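PDB 6SKY: Serine/threonine-protein kinase Tel1 from Chaetomium thermophilum, which is a serine/threonine kinase of the ATM subfamily that probably senses DNA damage and activates checkpoint signalling by phosphorylating proteins at Ser/Thr-Gln sites. Local coordinates for residues 2546-2560 with 2570-2582. Sequence-based numbering, arbitrary orientation.
Sequences FLSTMSNNPIPPPTL and YSHVPMIHKFAPE
The ring of F2579, on the strand that starts at I2576, fits into a hollow under helix 2546-2552 lined by F2546, L2547 and M2550. F2546, with CG anti to the backbone N (chi1 170°), directs its edge at one face of F2579 in a T-shaped stack, centroids 4.9 Å apart and planes at 79°. CG of M2550 meets F2579 CE2, while L2547 CD2 rests 3.8 Å from F2579 CB. The ring projects from the sheet beside L2595 of the neighbouring strand, toward Y2517 of helix 2507-2522. Shortening F2579 to an alanine is likely to open a gap under the helix and leave the edge of F2546 without the face it packs against.

Beyond the helix, the proline-rich run comes alongside the chain leading into the strand. I2576 is the second bump: its CG1 lies 3.9 Å from P2557 CG, and its CD1 sits by P2557 CA and P2558 CD. A bend at chi2 (-75°) lays the M2575 thioether alongside the P2556 ring, SD 3.6 Å from CD, whereas L2560 lays CD2 across P2574 CG.

One hydrogen bond joins the backbones, I2576 N to I2555 O at 2.7 Å; the same oxygen receives a CA-H...O contact from M2575, and P2574 O takes another from P2556 CA. With proline nitrogens unable to donate, this part of the kinase-domain N-lobe is joined chiefly by apolar packing.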
loop_
_atom_site.group_PDB
_atom_site.type_symbol
_atom_site.label_atom_id
_atom_site.label_comp_id
_atom_site.label_asym_id
_atom_site.label_seq_id
_atom_site.Cartn_x
_atom_site.Cartn_y
_atom_site.Cartn_z
ATOM N N PHE A 2546 -17.344 -62.227 9.665
ATOM C CA PHE A 2546 -17.462 -60.848 9.214
ATOM C C PHE A 2546 -18.638 -60.676 8.266
ATOM O O PHE A 2546 -19.457 -59.769 8.438
ATOM C CB PHE A 2546 -16.155 -60.429 8.547
ATOM C CG PHE A 2546 -16.228 -59.122 7.826
ATOM C CD1 PHE A 2546 -16.095 -57.935 8.508
ATOM C CD2 PHE A 2546 -16.407 -59.083 6.462
ATOM C CE1 PHE A 2546 -16.156 -56.745 7.854
ATOM C CE2 PHE A 2546 -16.472 -57.892 5.805
ATOM C CZ PHE A 2546 -16.349 -56.720 6.504
ATOM N N LEU A 2547 -18.740 -61.541 7.258
ATOM C CA LEU A 2547 -19.807 -61.391 6.274
ATOM C C LEU A 2547 -21.180 -61.602 6.896
ATOM O O LEU A 2547 -22.125 -60.864 6.594
ATOM C CB LEU A 2547 -19.592 -62.356 5.118
ATOM C CG LEU A 2547 -18.593 -61.864 4.082
ATOM C CD1 LEU A 2547 -18.348 -62.943 3.076
ATOM C CD2 LEU A 2547 -19.133 -60.628 3.409
ATOM N N SER A 2548 -21.311 -62.596 7.775
ATOM C CA SER A 2548 -22.590 -62.819 8.438
ATOM C C SER A 2548 -22.978 -61.624 9.298
ATOM O O SER A 2548 -24.095 -61.101 9.187
ATOM C CB SER A 2548 -22.525 -64.092 9.273
ATOM O OG SER A 2548 -21.327 -64.127 10.021
ATOM N N THR A 2549 -22.060 -61.168 10.159
ATOM C CA THR A 2549 -22.365 -60.039 11.030
ATOM C C THR A 2549 -22.702 -58.797 10.230
ATOM O O THR A 2549 -23.553 -58.000 10.635
ATOM C CB THR A 2549 -21.190 -59.750 11.950
ATOM O OG1 THR A 2549 -20.669 -60.982 12.457
ATOM C CG2 THR A 2549 -21.636 -58.882 13.103
ATOM N N MET A 2550 -22.045 -58.609 9.090
ATOM C CA MET A 2550 -22.315 -57.423 8.300
ATOM C C MET A 2550 -23.645 -57.526 7.572
ATOM O O MET A 2550 -24.286 -56.504 7.311
ATOM C CB MET A 2550 -21.180 -57.189 7.315
ATOM C CG MET A 2550 -21.047 -55.752 6.916
ATOM S SD MET A 2550 -20.614 -54.712 8.309
ATOM C CE MET A 2550 -19.176 -55.583 8.888
ATOM N N SER A 2551 -24.079 -58.739 7.236
ATOM C CA SER A 2551 -25.413 -58.889 6.664
ATOM C C SER A 2551 -26.491 -58.639 7.708
ATOM O O SER A 2551 -27.522 -58.029 7.408
ATOM C CB SER A 2551 -25.572 -60.279 6.058
ATOM O OG SER A 2551 -25.232 -61.272 7.003
ATOM N N ASN A 2552 -26.274 -59.096 8.941
ATOM C CA ASN A 2552 -27.300 -58.956 9.969
ATOM C C ASN A 2552 -27.424 -57.540 10.514
ATOM O O ASN A 2552 -28.468 -57.206 11.079
ATOM C CB ASN A 2552 -27.023 -59.913 11.129
ATOM C CG ASN A 2552 -26.820 -61.338 10.673
ATOM O OD1 ASN A 2552 -25.978 -62.055 11.207
ATOM N ND2 ASN A 2552 -27.588 -61.757 9.675
ATOM N N ASN A 2553 -26.396 -56.710 10.370
ATOM C CA ASN A 2553 -26.391 -55.352 10.922
ATOM C C ASN A 2553 -26.139 -54.329 9.827
ATOM O O ASN A 2553 -24.994 -54.203 9.356
ATOM C CB ASN A 2553 -25.324 -55.219 12.004
ATOM C CG ASN A 2553 -25.572 -56.118 13.180
ATOM O OD1 ASN A 2553 -24.740 -56.951 13.520
ATOM N ND2 ASN A 2553 -26.716 -55.947 13.822
ATOM N N PRO A 2554 -27.136 -53.564 9.403
ATOM C CA PRO A 2554 -26.902 -52.575 8.344
ATOM C C PRO A 2554 -26.463 -51.216 8.867
ATOM O O PRO A 2554 -27.125 -50.624 9.721
ATOM C CB PRO A 2554 -28.264 -52.493 7.647
ATOM C CG PRO A 2554 -29.265 -52.975 8.670
ATOM C CD PRO A 2554 -28.536 -53.563 9.847
ATOM N N ILE A 2555 -25.347 -50.714 8.349
ATOM C CA ILE A 2555 -24.799 -49.408 8.714
ATOM C C ILE A 2555 -24.309 -48.725 7.451
ATOM O O ILE A 2555 -24.111 -49.374 6.417
ATOM C CB ILE A 2555 -23.636 -49.534 9.710
ATOM C CG1 ILE A 2555 -22.512 -50.343 9.080
ATOM C CG2 ILE A 2555 -24.092 -50.164 10.988
ATOM C CD1 ILE A 2555 -21.206 -50.136 9.729
ATOM N N PRO A 2556 -24.100 -47.415 7.500
ATOM C CA PRO A 2556 -23.409 -46.756 6.408
ATOM C C PRO A 2556 -21.968 -47.216 6.361
ATOM O O PRO A 2556 -21.432 -47.678 7.376
ATOM C CB PRO A 2556 -23.514 -45.270 6.768
ATOM C CG PRO A 2556 -23.715 -45.256 8.199
ATOM C CD PRO A 2556 -24.546 -46.441 8.506
ATOM N N PRO A 2557 -21.317 -47.141 5.209
ATOM C CA PRO A 2557 -19.913 -47.519 5.137
ATOM C C PRO A 2557 -19.094 -46.669 6.087
ATOM O O PRO A 2557 -19.223 -45.437 6.097
ATOM C CB PRO A 2557 -19.549 -47.240 3.677
ATOM C CG PRO A 2557 -20.841 -47.253 2.974
ATOM C CD PRO A 2557 -21.828 -46.693 3.910
ATOM N N PRO A 2558 -18.263 -47.284 6.922
ATOM C CA PRO A 2558 -17.594 -46.513 7.973
ATOM C C PRO A 2558 -16.641 -45.471 7.440
ATOM O O PRO A 2558 -16.301 -44.537 8.172
ATOM C CB PRO A 2558 -16.856 -47.586 8.776
ATOM C CG PRO A 2558 -17.465 -48.862 8.368
ATOM C CD PRO A 2558 -17.879 -48.696 6.960
ATOM N N THR A 2559 -16.211 -45.586 6.188
ATOM C CA THR A 2559 -15.279 -44.655 5.577
ATOM C C THR A 2559 -15.966 -43.648 4.675
ATOM O O THR A 2559 -15.292 -42.946 3.924
ATOM C CB THR A 2559 -14.231 -45.418 4.785
ATOM O OG1 THR A 2559 -14.875 -46.148 3.739
ATOM C CG2 THR A 2559 -13.510 -46.379 5.678
ATOM N N LEU A 2560 -17.285 -43.567 4.724
ATOM C CA LEU A 2560 -18.028 -42.577 3.964
ATOM C C LEU A 2560 -18.119 -41.289 4.764
ATOM O O LEU A 2560 -18.444 -41.315 5.954
ATOM C CB LEU A 2560 -19.427 -43.093 3.638
ATOM C CG LEU A 2560 -20.415 -42.076 3.089
ATOM C CD1 LEU A 2560 -20.069 -41.739 1.666
ATOM C CD2 LEU A 2560 -21.817 -42.605 3.190
ATOM N N TYR A 2570 -30.938 -38.577 9.276
ATOM C CA TYR A 2570 -29.884 -39.378 8.674
ATOM C C TYR A 2570 -30.451 -40.648 8.059
ATOM O O TYR A 2570 -29.884 -41.732 8.189
ATOM C CB TYR A 2570 -28.797 -39.705 9.692
ATOM C CG TYR A 2570 -27.993 -38.500 10.094
ATOM C CD1 TYR A 2570 -27.018 -37.994 9.261
ATOM C CD2 TYR A 2570 -28.219 -37.864 11.298
ATOM C CE1 TYR A 2570 -26.296 -36.902 9.613
ATOM C CE2 TYR A 2570 -27.500 -36.769 11.654
ATOM C CZ TYR A 2570 -26.539 -36.294 10.808
ATOM O OH TYR A 2570 -25.805 -35.193 11.159
ATOM N N SER A 2571 -31.588 -40.523 7.384
ATOM C CA SER A 2571 -32.178 -41.645 6.669
ATOM C C SER A 2571 -31.728 -41.709 5.222
ATOM O O SER A 2571 -31.714 -42.794 4.632
ATOM C CB SER A 2571 -33.702 -41.561 6.729
ATOM O OG SER A 2571 -34.155 -40.326 6.207
ATOM N N HIS A 2572 -31.343 -40.581 4.641
ATOM C CA HIS A 2572 -30.887 -40.528 3.261
ATOM C C HIS A 2572 -29.461 -41.024 3.085
ATOM O O HIS A 2572 -28.872 -40.793 2.027
ATOM C CB HIS A 2572 -30.993 -39.100 2.730
ATOM C CG HIS A 2572 -30.092 -38.132 3.428
ATOM N ND1 HIS A 2572 -28.798 -37.896 3.023
ATOM C CD2 HIS A 2572 -30.297 -37.348 4.513
ATOM C CE1 HIS A 2572 -28.243 -37.004 3.825
ATOM N NE2 HIS A 2572 -29.131 -36.656 4.738
ATOM N N VAL A 2573 -28.893 -41.684 4.088
ATOM C CA VAL A 2573 -27.502 -42.119 4.045
ATOM C C VAL A 2573 -27.442 -43.546 3.519
ATOM O O VAL A 2573 -28.187 -44.411 3.996
ATOM C CB VAL A 2573 -26.850 -42.014 5.430
ATOM C CG1 VAL A 2573 -25.351 -41.848 5.297
ATOM C CG2 VAL A 2573 -27.445 -40.864 6.203
ATOM N N PRO A 2574 -26.577 -43.841 2.553
ATOM C CA PRO A 2574 -26.515 -45.202 2.010
ATOM C C PRO A 2574 -25.978 -46.188 3.034
ATOM O O PRO A 2574 -24.928 -45.965 3.631
ATOM C CB PRO A 2574 -25.561 -45.060 0.821
ATOM C CG PRO A 2574 -24.745 -43.874 1.144
ATOM C CD PRO A 2574 -25.654 -42.936 1.859
ATOM N N MET A 2575 -26.701 -47.280 3.226
ATOM C CA MET A 2575 -26.223 -48.361 4.070
ATOM C C MET A 2575 -25.405 -49.337 3.240
ATOM O O MET A 2575 -25.455 -49.334 2.012
ATOM C CB MET A 2575 -27.387 -49.086 4.734
ATOM C CG MET A 2575 -28.297 -48.177 5.520
ATOM S SD MET A 2575 -27.602 -47.648 7.087
ATOM C CE MET A 2575 -28.440 -46.086 7.312
ATOM N N ILE A 2576 -24.628 -50.168 3.924
ATOM C CA ILE A 2576 -23.899 -51.216 3.225
ATOM C C ILE A 2576 -24.891 -52.280 2.788
ATOM O O ILE A 2576 -25.580 -52.883 3.617
ATOM C CB ILE A 2576 -22.801 -51.816 4.105
ATOM C CG1 ILE A 2576 -21.671 -50.821 4.307
ATOM C CG2 ILE A 2576 -22.256 -53.069 3.473
ATOM C CD1 ILE A 2576 -20.528 -51.377 5.097
ATOM N N HIS A 2577 -24.979 -52.506 1.481
ATOM C CA HIS A 2577 -25.864 -53.543 0.965
ATOM C C HIS A 2577 -25.192 -54.904 1.034
ATOM O O HIS A 2577 -25.704 -55.831 1.667
ATOM C CB HIS A 2577 -26.275 -53.210 -0.468
ATOM C CG HIS A 2577 -27.171 -54.229 -1.093
ATOM N ND1 HIS A 2577 -26.691 -55.283 -1.838
ATOM C CD2 HIS A 2577 -28.518 -54.350 -1.090
ATOM C CE1 HIS A 2577 -27.705 -56.014 -2.263
ATOM N NE2 HIS A 2577 -28.825 -55.469 -1.823
ATOM N N LYS A 2578 -24.032 -55.038 0.404
ATOM C CA LYS A 2578 -23.302 -56.295 0.442
ATOM C C LYS A 2578 -21.820 -56.001 0.283
ATOM O O LYS A 2578 -21.409 -54.851 0.154
ATOM C CB LYS A 2578 -23.794 -57.252 -0.642
ATOM C CG LYS A 2578 -23.532 -56.766 -2.044
ATOM C CD LYS A 2578 -24.002 -57.766 -3.073
ATOM C CE LYS A 2578 -23.739 -57.256 -4.479
ATOM N NZ LYS A 2578 -24.294 -58.155 -5.525
ATOM N N PHE A 2579 -21.015 -57.051 0.294
ATOM C CA PHE A 2579 -19.587 -56.937 0.058
ATOM C C PHE A 2579 -19.227 -57.677 -1.217
ATOM O O PHE A 2579 -19.769 -58.748 -1.492
ATOM C CB PHE A 2579 -18.784 -57.503 1.222
ATOM C CG PHE A 2579 -18.511 -56.511 2.297
ATOM C CD1 PHE A 2579 -17.263 -55.948 2.429
ATOM C CD2 PHE A 2579 -19.505 -56.124 3.165
ATOM C CE1 PHE A 2579 -17.018 -55.030 3.413
ATOM C CE2 PHE A 2579 -19.260 -55.205 4.140
ATOM C CZ PHE A 2579 -18.020 -54.660 4.270
ATOM N N ALA A 2580 -18.324 -57.098 -1.997
ATOM C CA ALA A 2580 -17.751 -57.832 -3.107
ATOM C C ALA A 2580 -17.102 -59.109 -2.582
ATOM O O ALA A 2580 -16.556 -59.127 -1.477
ATOM C CB ALA A 2580 -16.725 -56.981 -3.845
ATOM N N PRO A 2581 -17.162 -60.200 -3.348
ATOM C CA PRO A 2581 -16.728 -61.492 -2.804
ATOM C C PRO A 2581 -15.252 -61.564 -2.476
ATOM O O PRO A 2581 -14.870 -62.345 -1.598
ATOM C CB PRO A 2581 -17.103 -62.476 -3.918
ATOM C CG PRO A 2581 -18.181 -61.787 -4.675
ATOM C CD PRO A 2581 -17.818 -60.348 -4.655
ATOM N N GLU A 2582 -14.408 -60.787 -3.142
ATOM C CA GLU A 2582 -12.969 -60.890 -2.961
ATOM C C GLU A 2582 -12.404 -59.638 -2.308
ATOM O O GLU A 2582 -13.051 -58.590 -2.239
ATOM C CB GLU A 2582 -12.268 -61.137 -4.298
ATOM C CG GLU A 2582 -12.518 -62.517 -4.874
ATOM C CD GLU A 2582 -11.670 -62.802 -6.096
ATOM O OE1 GLU A 2582 -11.383 -61.856 -6.856
ATOM O OE2 GLU A 2582 -11.285 -63.974 -6.292
#